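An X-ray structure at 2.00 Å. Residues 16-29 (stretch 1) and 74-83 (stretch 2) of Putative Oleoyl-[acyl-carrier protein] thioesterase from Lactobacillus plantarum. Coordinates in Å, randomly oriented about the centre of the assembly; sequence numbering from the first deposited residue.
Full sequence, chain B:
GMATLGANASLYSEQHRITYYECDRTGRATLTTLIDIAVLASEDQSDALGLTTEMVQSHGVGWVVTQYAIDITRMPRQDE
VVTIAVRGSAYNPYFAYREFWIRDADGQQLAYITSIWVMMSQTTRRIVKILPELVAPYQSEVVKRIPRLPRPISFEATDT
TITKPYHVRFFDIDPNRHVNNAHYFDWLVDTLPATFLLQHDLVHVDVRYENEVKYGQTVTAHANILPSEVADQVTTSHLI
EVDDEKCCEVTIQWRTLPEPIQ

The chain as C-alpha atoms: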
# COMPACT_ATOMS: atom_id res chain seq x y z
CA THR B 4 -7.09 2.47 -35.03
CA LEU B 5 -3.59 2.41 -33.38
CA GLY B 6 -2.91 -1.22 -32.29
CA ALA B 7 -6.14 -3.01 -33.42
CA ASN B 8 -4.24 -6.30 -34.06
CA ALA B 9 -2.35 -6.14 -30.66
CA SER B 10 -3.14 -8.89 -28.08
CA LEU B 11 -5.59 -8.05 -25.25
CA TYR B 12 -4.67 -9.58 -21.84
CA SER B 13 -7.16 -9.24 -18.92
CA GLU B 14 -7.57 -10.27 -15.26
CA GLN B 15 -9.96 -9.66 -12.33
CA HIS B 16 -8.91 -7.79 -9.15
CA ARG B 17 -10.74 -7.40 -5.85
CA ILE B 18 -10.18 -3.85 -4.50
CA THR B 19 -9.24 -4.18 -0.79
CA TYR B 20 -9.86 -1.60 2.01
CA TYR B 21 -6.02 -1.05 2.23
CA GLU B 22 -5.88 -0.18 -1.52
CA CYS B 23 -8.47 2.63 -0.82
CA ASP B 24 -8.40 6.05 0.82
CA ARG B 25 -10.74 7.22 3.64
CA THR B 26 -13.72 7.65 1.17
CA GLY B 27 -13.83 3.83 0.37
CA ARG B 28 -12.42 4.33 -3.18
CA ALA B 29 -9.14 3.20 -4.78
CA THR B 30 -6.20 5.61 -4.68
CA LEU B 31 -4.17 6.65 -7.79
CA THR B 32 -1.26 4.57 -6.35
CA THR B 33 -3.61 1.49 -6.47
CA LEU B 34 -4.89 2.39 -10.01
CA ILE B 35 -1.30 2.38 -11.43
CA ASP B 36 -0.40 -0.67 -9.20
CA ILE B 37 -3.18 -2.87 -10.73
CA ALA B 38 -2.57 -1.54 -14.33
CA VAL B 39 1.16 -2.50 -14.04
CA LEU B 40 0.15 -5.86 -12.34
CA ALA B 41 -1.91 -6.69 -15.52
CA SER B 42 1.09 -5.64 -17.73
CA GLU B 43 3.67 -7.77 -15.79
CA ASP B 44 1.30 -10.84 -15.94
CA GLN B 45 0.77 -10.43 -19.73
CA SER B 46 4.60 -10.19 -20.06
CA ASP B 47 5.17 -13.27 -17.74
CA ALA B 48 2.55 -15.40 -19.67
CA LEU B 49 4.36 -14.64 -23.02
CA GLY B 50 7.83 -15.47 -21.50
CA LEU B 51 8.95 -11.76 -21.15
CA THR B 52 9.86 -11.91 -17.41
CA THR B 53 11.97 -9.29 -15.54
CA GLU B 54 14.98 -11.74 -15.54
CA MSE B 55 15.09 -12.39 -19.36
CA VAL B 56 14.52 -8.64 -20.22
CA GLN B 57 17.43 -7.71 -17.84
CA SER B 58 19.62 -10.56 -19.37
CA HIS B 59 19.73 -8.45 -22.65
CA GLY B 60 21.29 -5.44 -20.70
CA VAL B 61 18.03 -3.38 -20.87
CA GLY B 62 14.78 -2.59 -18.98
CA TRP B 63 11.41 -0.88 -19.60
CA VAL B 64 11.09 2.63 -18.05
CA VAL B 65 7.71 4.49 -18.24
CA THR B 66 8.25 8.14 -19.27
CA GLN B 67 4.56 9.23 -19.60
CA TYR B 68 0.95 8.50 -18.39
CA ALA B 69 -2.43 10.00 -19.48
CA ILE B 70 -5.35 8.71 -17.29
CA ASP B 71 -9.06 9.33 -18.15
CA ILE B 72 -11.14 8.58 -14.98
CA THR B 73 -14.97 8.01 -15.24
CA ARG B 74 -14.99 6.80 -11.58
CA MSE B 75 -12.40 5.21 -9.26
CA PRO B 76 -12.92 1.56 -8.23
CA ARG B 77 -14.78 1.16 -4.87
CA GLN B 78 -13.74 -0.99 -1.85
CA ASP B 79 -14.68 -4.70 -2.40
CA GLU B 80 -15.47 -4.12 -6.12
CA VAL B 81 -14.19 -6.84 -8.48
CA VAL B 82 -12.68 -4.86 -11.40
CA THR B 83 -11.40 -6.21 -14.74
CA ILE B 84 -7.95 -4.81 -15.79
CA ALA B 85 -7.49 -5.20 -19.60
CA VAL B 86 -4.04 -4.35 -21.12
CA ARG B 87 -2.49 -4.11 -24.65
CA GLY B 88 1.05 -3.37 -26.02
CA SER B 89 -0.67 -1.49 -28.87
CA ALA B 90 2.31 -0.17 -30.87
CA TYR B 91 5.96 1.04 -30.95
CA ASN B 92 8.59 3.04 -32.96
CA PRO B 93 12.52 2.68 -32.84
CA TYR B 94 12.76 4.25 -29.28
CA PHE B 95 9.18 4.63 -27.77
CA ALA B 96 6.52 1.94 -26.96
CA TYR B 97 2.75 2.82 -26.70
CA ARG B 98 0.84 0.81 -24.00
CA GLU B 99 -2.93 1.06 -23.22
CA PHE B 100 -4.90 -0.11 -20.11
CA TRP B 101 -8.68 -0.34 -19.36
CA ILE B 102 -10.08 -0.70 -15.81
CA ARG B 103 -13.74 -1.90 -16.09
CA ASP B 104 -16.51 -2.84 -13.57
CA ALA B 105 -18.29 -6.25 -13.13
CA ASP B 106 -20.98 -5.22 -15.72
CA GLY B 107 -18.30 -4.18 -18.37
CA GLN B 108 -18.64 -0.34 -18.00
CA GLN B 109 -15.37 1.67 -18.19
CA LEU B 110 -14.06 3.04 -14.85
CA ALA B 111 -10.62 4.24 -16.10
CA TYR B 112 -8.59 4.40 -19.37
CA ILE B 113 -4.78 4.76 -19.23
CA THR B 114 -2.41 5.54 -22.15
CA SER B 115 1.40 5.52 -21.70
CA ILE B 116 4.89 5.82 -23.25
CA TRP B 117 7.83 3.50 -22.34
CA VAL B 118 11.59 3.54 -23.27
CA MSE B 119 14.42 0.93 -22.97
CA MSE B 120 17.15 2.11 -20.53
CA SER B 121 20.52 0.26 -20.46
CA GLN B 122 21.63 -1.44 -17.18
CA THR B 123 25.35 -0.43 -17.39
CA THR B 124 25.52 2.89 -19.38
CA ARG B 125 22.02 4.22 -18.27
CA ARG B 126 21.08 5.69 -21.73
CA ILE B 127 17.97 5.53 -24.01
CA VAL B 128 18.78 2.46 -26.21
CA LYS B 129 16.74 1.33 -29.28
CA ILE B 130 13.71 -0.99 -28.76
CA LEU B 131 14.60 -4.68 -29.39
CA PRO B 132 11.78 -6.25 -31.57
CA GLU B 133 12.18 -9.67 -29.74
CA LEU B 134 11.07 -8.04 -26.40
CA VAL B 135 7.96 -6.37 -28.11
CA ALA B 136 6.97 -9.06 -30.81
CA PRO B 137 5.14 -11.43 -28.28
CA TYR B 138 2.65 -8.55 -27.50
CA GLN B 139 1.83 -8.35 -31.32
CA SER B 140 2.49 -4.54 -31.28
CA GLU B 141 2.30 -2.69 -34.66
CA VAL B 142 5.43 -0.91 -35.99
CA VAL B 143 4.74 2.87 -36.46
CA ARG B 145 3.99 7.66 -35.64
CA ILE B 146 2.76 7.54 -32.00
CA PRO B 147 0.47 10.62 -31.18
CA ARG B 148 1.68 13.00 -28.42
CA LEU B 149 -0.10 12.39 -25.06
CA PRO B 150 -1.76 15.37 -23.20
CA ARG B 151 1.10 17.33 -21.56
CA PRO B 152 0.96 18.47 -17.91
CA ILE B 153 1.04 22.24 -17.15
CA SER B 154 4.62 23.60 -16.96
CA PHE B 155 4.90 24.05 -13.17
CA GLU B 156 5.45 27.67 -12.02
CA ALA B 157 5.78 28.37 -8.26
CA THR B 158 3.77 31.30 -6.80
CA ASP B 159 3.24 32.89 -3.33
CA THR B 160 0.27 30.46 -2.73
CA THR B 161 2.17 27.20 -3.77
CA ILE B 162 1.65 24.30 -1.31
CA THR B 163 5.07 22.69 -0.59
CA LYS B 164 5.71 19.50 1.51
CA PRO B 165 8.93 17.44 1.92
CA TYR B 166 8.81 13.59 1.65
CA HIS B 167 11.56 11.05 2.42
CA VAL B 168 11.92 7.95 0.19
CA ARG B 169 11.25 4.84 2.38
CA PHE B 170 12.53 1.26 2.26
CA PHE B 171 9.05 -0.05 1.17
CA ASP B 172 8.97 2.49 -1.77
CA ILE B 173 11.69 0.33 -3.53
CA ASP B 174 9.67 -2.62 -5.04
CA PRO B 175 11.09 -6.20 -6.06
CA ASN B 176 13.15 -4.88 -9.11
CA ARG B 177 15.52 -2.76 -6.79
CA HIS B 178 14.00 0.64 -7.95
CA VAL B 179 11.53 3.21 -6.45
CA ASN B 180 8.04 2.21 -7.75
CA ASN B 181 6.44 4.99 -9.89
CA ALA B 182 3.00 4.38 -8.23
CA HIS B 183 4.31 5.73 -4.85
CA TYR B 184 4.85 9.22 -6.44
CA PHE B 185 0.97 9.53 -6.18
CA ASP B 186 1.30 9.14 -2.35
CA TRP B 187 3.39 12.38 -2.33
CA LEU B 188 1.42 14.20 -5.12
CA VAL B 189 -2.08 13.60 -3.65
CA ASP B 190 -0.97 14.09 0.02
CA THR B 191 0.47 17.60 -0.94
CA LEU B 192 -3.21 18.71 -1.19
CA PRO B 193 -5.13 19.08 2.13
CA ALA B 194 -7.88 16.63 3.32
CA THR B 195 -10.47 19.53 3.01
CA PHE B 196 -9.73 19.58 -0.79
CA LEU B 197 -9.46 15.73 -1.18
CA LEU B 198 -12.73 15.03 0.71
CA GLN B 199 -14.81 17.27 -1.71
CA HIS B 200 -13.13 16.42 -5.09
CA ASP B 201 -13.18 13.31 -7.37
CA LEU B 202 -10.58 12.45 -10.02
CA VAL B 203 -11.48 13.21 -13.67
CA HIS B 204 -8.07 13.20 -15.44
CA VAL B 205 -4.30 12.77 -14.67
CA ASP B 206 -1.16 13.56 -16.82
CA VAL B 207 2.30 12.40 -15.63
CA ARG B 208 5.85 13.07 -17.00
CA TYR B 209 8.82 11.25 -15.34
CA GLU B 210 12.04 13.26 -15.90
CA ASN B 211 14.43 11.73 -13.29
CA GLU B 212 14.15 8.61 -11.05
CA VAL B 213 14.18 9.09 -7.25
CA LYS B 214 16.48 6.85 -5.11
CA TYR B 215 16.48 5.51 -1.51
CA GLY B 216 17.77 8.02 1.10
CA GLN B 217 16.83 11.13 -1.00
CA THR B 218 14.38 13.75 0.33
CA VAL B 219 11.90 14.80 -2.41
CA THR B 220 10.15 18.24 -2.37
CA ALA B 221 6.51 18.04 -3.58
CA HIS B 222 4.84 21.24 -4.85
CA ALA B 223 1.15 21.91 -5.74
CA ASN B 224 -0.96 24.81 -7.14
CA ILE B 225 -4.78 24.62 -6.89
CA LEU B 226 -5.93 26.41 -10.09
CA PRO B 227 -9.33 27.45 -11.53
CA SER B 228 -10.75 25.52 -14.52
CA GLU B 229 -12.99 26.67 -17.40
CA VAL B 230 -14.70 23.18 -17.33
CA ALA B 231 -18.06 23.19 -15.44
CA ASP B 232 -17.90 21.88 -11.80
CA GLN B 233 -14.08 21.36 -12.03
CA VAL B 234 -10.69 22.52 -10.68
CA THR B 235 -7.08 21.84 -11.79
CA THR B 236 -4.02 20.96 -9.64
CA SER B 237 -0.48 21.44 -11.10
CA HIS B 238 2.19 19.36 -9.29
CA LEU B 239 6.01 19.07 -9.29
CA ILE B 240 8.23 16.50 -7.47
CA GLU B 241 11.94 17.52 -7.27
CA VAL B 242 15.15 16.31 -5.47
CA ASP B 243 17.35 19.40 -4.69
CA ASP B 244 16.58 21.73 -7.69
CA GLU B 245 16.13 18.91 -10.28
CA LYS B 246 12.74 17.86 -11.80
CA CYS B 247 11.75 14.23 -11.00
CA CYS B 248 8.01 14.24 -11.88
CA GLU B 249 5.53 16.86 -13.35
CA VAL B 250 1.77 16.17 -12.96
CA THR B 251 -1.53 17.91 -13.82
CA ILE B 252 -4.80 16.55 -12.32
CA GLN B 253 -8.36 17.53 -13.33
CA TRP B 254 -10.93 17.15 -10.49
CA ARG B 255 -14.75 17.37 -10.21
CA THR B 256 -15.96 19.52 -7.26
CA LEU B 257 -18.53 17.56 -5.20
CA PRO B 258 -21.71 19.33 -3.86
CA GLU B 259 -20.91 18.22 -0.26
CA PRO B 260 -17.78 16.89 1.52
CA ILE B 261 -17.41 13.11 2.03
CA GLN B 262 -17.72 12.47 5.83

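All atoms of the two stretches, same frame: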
# COMPACT_ATOMS: atom_id res chain seq x y z
N HIS B 16 -9.56 -8.25 -10.39
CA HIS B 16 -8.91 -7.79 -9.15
C HIS B 16 -9.96 -7.27 -8.17
O HIS B 16 -10.75 -6.40 -8.52
CB HIS B 16 -7.86 -6.70 -9.41
CG HIS B 16 -7.18 -6.23 -8.16
ND1 HIS B 16 -6.10 -6.88 -7.60
CD2 HIS B 16 -7.46 -5.19 -7.33
CE1 HIS B 16 -5.75 -6.26 -6.49
NE2 HIS B 16 -6.55 -5.23 -6.31
N ARG B 17 -9.88 -7.78 -6.94
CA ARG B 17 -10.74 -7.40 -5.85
C ARG B 17 -10.02 -6.22 -5.18
O ARG B 17 -8.90 -6.38 -4.66
CB ARG B 17 -10.97 -8.59 -4.91
CG ARG B 17 -11.73 -8.33 -3.63
CD ARG B 17 -10.87 -7.77 -2.49
NE ARG B 17 -11.72 -7.62 -1.34
CZ ARG B 17 -11.97 -8.55 -0.42
NH1 ARG B 17 -11.42 -9.79 -0.43
NH2 ARG B 17 -12.78 -8.21 0.56
N ILE B 18 -10.70 -5.07 -5.14
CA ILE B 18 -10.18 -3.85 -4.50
C ILE B 18 -10.35 -4.03 -2.99
O ILE B 18 -11.48 -4.24 -2.53
CB ILE B 18 -10.92 -2.58 -4.96
CG1 ILE B 18 -10.80 -2.36 -6.48
CG2 ILE B 18 -10.41 -1.30 -4.22
CD1 ILE B 18 -9.40 -2.00 -6.99
N THR B 19 -9.24 -4.01 -2.25
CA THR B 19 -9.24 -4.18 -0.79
C THR B 19 -9.35 -2.82 -0.11
O THR B 19 -9.06 -1.79 -0.73
CB THR B 19 -7.95 -4.89 -0.29
OG1 THR B 19 -6.80 -4.08 -0.59
CG2 THR B 19 -7.78 -6.25 -0.97
N TYR B 20 -9.75 -2.83 1.17
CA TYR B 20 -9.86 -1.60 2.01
C TYR B 20 -8.50 -0.83 2.07
O TYR B 20 -8.48 0.41 2.02
CB TYR B 20 -10.40 -1.92 3.44
CG TYR B 20 -9.39 -2.63 4.32
CD1 TYR B 20 -9.25 -4.03 4.31
CD2 TYR B 20 -8.47 -1.86 5.11
CE1 TYR B 20 -8.25 -4.66 5.08
CE2 TYR B 20 -7.47 -2.48 5.87
CZ TYR B 20 -7.37 -3.87 5.85
OH TYR B 20 -6.42 -4.45 6.59
N TYR B 21 -7.40 -1.59 2.16
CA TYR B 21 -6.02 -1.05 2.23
C TYR B 21 -5.50 -0.45 0.92
O TYR B 21 -4.52 0.28 0.94
CB TYR B 21 -5.02 -2.04 2.86
CG TYR B 21 -4.79 -3.35 2.16
CD1 TYR B 21 -3.77 -3.49 1.19
CD2 TYR B 21 -5.54 -4.49 2.50
CE1 TYR B 21 -3.52 -4.74 0.55
CE2 TYR B 21 -5.32 -5.76 1.88
CZ TYR B 21 -4.30 -5.87 0.90
OH TYR B 21 -4.08 -7.09 0.33
N GLU B 22 -6.15 -0.78 -0.21
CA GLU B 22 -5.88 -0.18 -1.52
C GLU B 22 -6.71 1.12 -1.73
O GLU B 22 -6.56 1.78 -2.76
CB GLU B 22 -6.17 -1.18 -2.64
CG GLU B 22 -5.15 -2.31 -2.75
CD GLU B 22 -5.54 -3.43 -3.71
OE1 GLU B 22 -6.67 -3.44 -4.24
OE2 GLU B 22 -4.70 -4.33 -3.93
N CYS B 23 -7.60 1.46 -0.77
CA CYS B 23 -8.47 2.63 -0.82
C CYS B 23 -8.07 3.68 0.19
O CYS B 23 -7.35 3.40 1.16
CB CYS B 23 -9.92 2.22 -0.52
SG CYS B 23 -10.62 1.08 -1.69
N ASP B 24 -8.59 4.89 -0.05
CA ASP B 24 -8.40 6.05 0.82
C ASP B 24 -9.55 6.02 1.84
O ASP B 24 -10.33 5.03 1.91
CB ASP B 24 -8.25 7.38 -0.02
CG ASP B 24 -9.49 7.77 -0.84
OD1 ASP B 24 -10.63 7.42 -0.51
OD2 ASP B 24 -9.30 8.48 -1.85
N ARG B 25 -9.67 7.09 2.63
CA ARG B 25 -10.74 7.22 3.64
C ARG B 25 -12.20 7.28 3.10
O ARG B 25 -13.13 6.99 3.86
CB ARG B 25 -10.48 8.37 4.63
CG ARG B 25 -10.39 9.79 4.01
CD ARG B 25 -10.33 10.85 5.10
NE ARG B 25 -11.53 10.83 5.94
CZ ARG B 25 -11.77 11.59 7.02
NH1 ARG B 25 -10.89 12.51 7.47
NH2 ARG B 25 -12.92 11.42 7.67
N THR B 26 -12.38 7.60 1.81
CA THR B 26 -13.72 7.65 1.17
C THR B 26 -14.22 6.27 0.65
O THR B 26 -15.31 6.21 0.06
CB THR B 26 -13.76 8.68 0.01
OG1 THR B 26 -13.04 8.21 -1.14
CG2 THR B 26 -13.22 10.08 0.45
N GLY B 27 -13.47 5.17 0.86
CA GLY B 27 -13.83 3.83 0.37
C GLY B 27 -13.64 3.62 -1.13
O GLY B 27 -14.29 2.76 -1.71
N ARG B 28 -12.74 4.40 -1.74
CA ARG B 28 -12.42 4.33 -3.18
C ARG B 28 -10.92 4.19 -3.37
O ARG B 28 -10.15 4.75 -2.58
CB ARG B 28 -12.89 5.59 -3.87
CG ARG B 28 -14.42 5.79 -3.77
CD ARG B 28 -14.95 7.09 -4.33
NE ARG B 28 -14.19 8.27 -3.84
CZ ARG B 28 -14.65 9.52 -3.73
NH1 ARG B 28 -15.92 9.87 -4.03
NH2 ARG B 28 -13.79 10.46 -3.28
N ALA B 29 -10.54 3.47 -4.42
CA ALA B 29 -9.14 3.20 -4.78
C ALA B 29 -8.34 4.48 -5.00
O ALA B 29 -8.86 5.45 -5.55
CB ALA B 29 -9.04 2.32 -6.04
N ARG B 74 -14.87 6.92 -13.05
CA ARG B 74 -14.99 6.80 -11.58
C ARG B 74 -13.92 5.84 -11.07
O ARG B 74 -13.59 4.88 -11.78
CB ARG B 74 -16.38 6.39 -11.08
CG ARG B 74 -16.83 4.94 -11.28
CD ARG B 74 -18.10 4.70 -10.54
NE ARG B 74 -18.51 3.31 -10.65
CZ ARG B 74 -18.08 2.29 -9.89
NH1 ARG B 74 -17.16 2.44 -8.93
NH2 ARG B 74 -18.58 1.07 -10.13
N MSE B 75 -13.42 6.08 -9.86
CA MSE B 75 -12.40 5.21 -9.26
C MSE B 75 -13.07 3.94 -8.73
O MSE B 75 -14.25 4.00 -8.33
CB MSE B 75 -11.63 5.90 -8.13
CG MSE B 75 -10.82 7.09 -8.60
SE MSE B 75 -9.38 6.55 -9.80
CE MSE B 75 -8.07 5.96 -8.51
N PRO B 76 -12.36 2.78 -8.81
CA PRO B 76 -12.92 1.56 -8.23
C PRO B 76 -13.21 1.71 -6.71
O PRO B 76 -12.47 2.40 -6.00
CB PRO B 76 -11.81 0.53 -8.47
CG PRO B 76 -11.13 1.01 -9.65
CD PRO B 76 -11.08 2.47 -9.48
N ARG B 77 -14.32 1.13 -6.27
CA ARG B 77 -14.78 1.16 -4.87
C ARG B 77 -14.22 -0.02 -4.09
O ARG B 77 -13.85 -1.04 -4.70
CB ARG B 77 -16.31 1.09 -4.83
CG ARG B 77 -17.04 2.28 -5.46
CD ARG B 77 -18.46 1.91 -5.94
NE ARG B 77 -19.29 1.23 -4.94
CZ ARG B 77 -20.50 0.69 -5.16
NH1 ARG B 77 -21.09 0.70 -6.38
NH2 ARG B 77 -21.14 0.09 -4.14
N GLN B 78 -14.18 0.10 -2.76
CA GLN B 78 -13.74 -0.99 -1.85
C GLN B 78 -14.65 -2.21 -2.07
O GLN B 78 -15.87 -2.05 -2.19
CB GLN B 78 -13.82 -0.57 -0.37
CG GLN B 78 -13.38 -1.63 0.65
CD GLN B 78 -13.68 -1.23 2.09
OE1 GLN B 78 -13.67 -0.05 2.43
NE2 GLN B 78 -13.93 -2.21 2.93
N ASP B 79 -14.03 -3.38 -2.16
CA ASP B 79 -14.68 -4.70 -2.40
C ASP B 79 -15.29 -4.91 -3.80
O ASP B 79 -15.96 -5.93 -4.02
CB ASP B 79 -15.68 -5.04 -1.26
CG ASP B 79 -15.04 -5.01 0.12
OD1 ASP B 79 -13.82 -5.15 0.22
OD2 ASP B 79 -15.77 -4.81 1.11
N GLU B 80 -14.99 -4.01 -4.75
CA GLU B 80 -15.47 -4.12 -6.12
C GLU B 80 -14.48 -5.04 -6.84
O GLU B 80 -13.26 -4.93 -6.62
CB GLU B 80 -15.53 -2.76 -6.80
CG GLU B 80 -16.23 -2.78 -8.15
CD GLU B 80 -16.21 -1.46 -8.90
OE1 GLU B 80 -15.71 -0.44 -8.38
OE2 GLU B 80 -16.68 -1.47 -10.05
N VAL B 81 -15.00 -5.93 -7.68
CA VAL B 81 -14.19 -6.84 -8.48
C VAL B 81 -14.11 -6.14 -9.83
O VAL B 81 -15.13 -6.08 -10.54
CB VAL B 81 -14.77 -8.26 -8.55
CG1 VAL B 81 -13.92 -9.16 -9.43
CG2 VAL B 81 -14.86 -8.86 -7.15
N VAL B 82 -12.94 -5.56 -10.13
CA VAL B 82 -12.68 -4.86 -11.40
C VAL B 82 -11.89 -5.75 -12.36
O VAL B 82 -11.13 -6.60 -11.90
CB VAL B 82 -11.91 -3.51 -11.24
CG1 VAL B 82 -12.74 -2.53 -10.42
CG2 VAL B 82 -10.47 -3.71 -10.64
N THR B 83 -12.08 -5.51 -13.66
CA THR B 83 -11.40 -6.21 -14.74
C THR B 83 -10.35 -5.23 -15.29
O THR B 83 -10.72 -4.10 -15.67
CB THR B 83 -12.40 -6.66 -15.81
OG1 THR B 83 -13.31 -7.60 -15.22
CG2 THR B 83 -11.71 -7.33 -17.00
O HOH W 1 -11.61 -4.89 1.68

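The most unusual feature of this contact is that a single short segment, from Pro 76 to Val 82, is bonded through its backbone to two separate parts of stretch 1, first to the loop around Gly 27 to Ala 29 and then to the strand end at His 16 and Arg 17, with Ile 18 just beyond it. It illustrates a general principle: a turn can carry one chain from partner to partner when its exposed amides and carbonyls find matching groups on both.

The strand end is the regular part. His 16 and Val 82 form an antiparallel hydrogen-bonded pair, with His 16 N donating to Val 82 O at 2.7 Å and Val 82 N returning a bond to His 16 O at 2.8 Å. The next pair, Arg 17 with Val 81, is non-hydrogen-bonded, and its CA atoms draw in to 4.4 Å. Beyond it, Ile 18 N donates to Glu 80 O at 3.0 Å in a nearly straight bond. Ile 18 O then accepts from Asp 79 N at 2.7 Å, so the pairing runs directly into the type II turn from Arg 77 to Glu 80.

That turn is closed by its own bond from Glu 80 N to Arg 77 O, 3.2 Å long. Asp 79 occupies its third position with a positive phi of 68°. Although the CA-to-CB bond of Asp 79 points away from stretch 1, the end of its side chain comes back: Arg 17 NH2 meets Asp 79 OD1 at 3.2 Å in a salt bridge, with the oxygen near the guanidinium plane. The same carboxylate oxygen receives a bond from a water, whose oxygen lies 2.7 Å from Asp 79 OD1 and 2.8 Å from Tyr 20 N, from which it accepts. The water thus carries the link between the stretches two residues past Ile 18, to Tyr 20.

Around the start of the turn, Gln 78 N, within it, donates to Gly 27 O at 2.9 Å, and Pro 76 O, just before it, accepts from Ala 29 N at 2.7 Å with an angle of 179°. These two bonds flank the bridged pair Arg 28 and Arg 77. Gly 27 closes a type I turn begun at Asp 24, and its phi of 75° is a conformation that favours glycine.

Between the two sets of backbone bonds lies the side chain of the buried Ile 18, whose CA-to-CB bond points toward stretch 2. Its CG1 packs 3.7 Å from Pro 76 CB and its CD1 lies 4.2 Å from Val 82 CG2, while Ala 29 CB meets the same proline at CD, 4.0 Å away. Cys 23 SG rests 3.7 Å from Gln 78 CA.

Glu 80 braces stretch 2 from within. Its OE1 accepts from Arg 77 N at 3.0 Å, and its OE2 forms a salt bridge with Arg 74 NH2 at 3.2 Å. In stretch 1, His 16 NE2 donates to Glu 22 OE1 at 2.7 Å, tying the strand end to the 3-10 segment.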